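Local coordinates for putative sugar binding protein (Bacteroides vulgatus ATCC 8482, PDB 3KEZ) that probably binds sugars at the outer membrane for nutrient uptake, as a calcium-containing member of the SusD family, at residues F25-N28 and G29-S32. Residues are numbered along the deposited sequence; the frame is centred on the assembly and turned at random. Where two conformers were deposited one is given.
Sequences FTLN and GIYS
Y31 reaches back over L27, one turn earlier in the same helix. Y31 CB lies 3.8 Å from L27 O. Y31 CG stands anti to its own carbonyl carbon (chi1 -77°), which swings the ring toward the preceding turn and brings Y31 CD2 to 3.3 Å from L27 O, the L27 carbonyl meeting the ring obliquely. The next ring atom, Y31 CE2, packs on the L27 methyl CD2 at 4.3 Å, and at the tip OH is hydrogen-bonded to Q118 and to the backbone N of V193. L27 O also accepts the amide of Y31 at 2.9 Å from Y31 N, nearly in line with the carbonyl. Equivalent i to i+4 bonds join F25 to G29, T26 to I30 and N28 to S32, as in a regular alpha-helix. I30 CD1 touches L27 CD2 at 4.0 Å and passes 3.6 Å from T26 O. A phenylalanine in place of Y31 would probably leave Q118 OE1 and the V193 amide without their hydroxyl partner. Helix 20-34 thus turns T26, L27 and I30 onto I95 of helix 80-96, while L27, I30 and Y31 pack against helix 109-134 through L115, Q118 and I122.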
loop_
_atom_site.group_PDB
_atom_site.type_symbol
_atom_site.label_atom_id
_atom_site.label_comp_id
_atom_site.label_asym_id
_atom_site.label_seq_id
_atom_site.Cartn_x
_atom_site.Cartn_y
_atom_site.Cartn_z
ATOM N N PHE A 25 18.486 10.504 -12.683
ATOM C CA PHE A 25 18.037 9.717 -13.829
ATOM C C PHE A 25 17.622 8.315 -13.427
ATOM O O PHE A 25 16.591 7.803 -13.871
ATOM C CB PHE A 25 19.169 9.621 -14.865
ATOM C CG PHE A 25 18.809 8.780 -16.055
ATOM C CD1 PHE A 25 18.065 9.318 -17.101
ATOM C CD2 PHE A 25 19.188 7.448 -16.121
ATOM C CE1 PHE A 25 17.728 8.551 -18.194
ATOM C CE2 PHE A 25 18.834 6.666 -17.203
ATOM C CZ PHE A 25 18.106 7.226 -18.246
ATOM N N THR A 26 18.411 7.694 -12.560
ATOM C CA THR A 26 18.086 6.364 -12.095
ATOM C C THR A 26 16.780 6.411 -11.286
ATOM O O THR A 26 15.933 5.549 -11.480
ATOM C CB THR A 26 19.237 5.739 -11.285
ATOM O OG1 THR A 26 20.443 5.803 -12.056
ATOM C CG2 THR A 26 18.949 4.264 -10.937
ATOM N N LEU A 27 16.600 7.425 -10.423
ATOM C CA LEU A 27 15.351 7.525 -9.631
ATOM C C LEU A 27 14.142 7.714 -10.552
ATOM O O LEU A 27 13.109 7.102 -10.342
ATOM C CB LEU A 27 15.383 8.615 -8.536
ATOM C CG LEU A 27 15.997 8.172 -7.204
ATOM C CD1 LEU A 27 16.380 9.400 -6.282
ATOM C CD2 LEU A 27 15.080 7.097 -6.516
ATOM N N ASN A 28 14.295 8.538 -11.575
ATOM C CA ASN A 28 13.211 8.758 -12.504
ATOM C C ASN A 28 12.772 7.455 -13.151
ATOM O O ASN A 28 11.574 7.204 -13.265
ATOM C CB ASN A 28 13.605 9.787 -13.573
ATOM C CG ASN A 28 13.840 11.182 -12.997
ATOM O OD1 ASN A 28 13.282 11.541 -11.970
ATOM N ND2 ASN A 28 14.669 11.972 -13.669
ATOM N N GLY A 29 13.735 6.625 -13.554
ATOM C CA GLY A 29 13.427 5.290 -14.053
ATOM C C GLY A 29 12.665 4.452 -13.041
ATOM O O GLY A 29 11.710 3.758 -13.399
ATOM N N ILE A 30 13.078 4.529 -11.768
ATOM C CA ILE A 30 12.423 3.755 -10.702
ATOM C C ILE A 30 10.935 4.186 -10.586
ATOM O O ILE A 30 10.055 3.373 -10.645
ATOM C CB ILE A 30 13.180 3.896 -9.343
ATOM C CG1 ILE A 30 14.503 3.106 -9.376
ATOM C CG2 ILE A 30 12.316 3.450 -8.195
ATOM C CD1 ILE A 30 15.615 3.665 -8.446
ATOM N N TYR A 31 10.685 5.488 -10.508
ATOM C CA TYR A 31 9.336 5.999 -10.353
ATOM C C TYR A 31 8.526 5.620 -11.588
ATOM O O TYR A 31 7.380 5.220 -11.466
ATOM C CB TYR A 31 9.345 7.524 -10.131
ATOM C CG TYR A 31 9.749 7.909 -8.714
ATOM C CD1 TYR A 31 8.944 7.572 -7.611
ATOM C CD2 TYR A 31 10.913 8.620 -8.476
ATOM C CE1 TYR A 31 9.301 7.927 -6.311
ATOM C CE2 TYR A 31 11.292 8.993 -7.150
ATOM C CZ TYR A 31 10.479 8.620 -6.079
ATOM O OH TYR A 31 10.838 8.967 -4.795
ATOM N N SER A 32 9.134 5.654 -12.774
ATOM C CA SER A 32 8.408 5.285 -13.996
ATOM C C SER A 32 7.982 3.806 -13.932
ATOM O O SER A 32 6.838 3.459 -14.286
ATOM C CB SER A 32 9.246 5.585 -15.248
ATOM O OG SER A 32 8.661 5.008 -16.398
#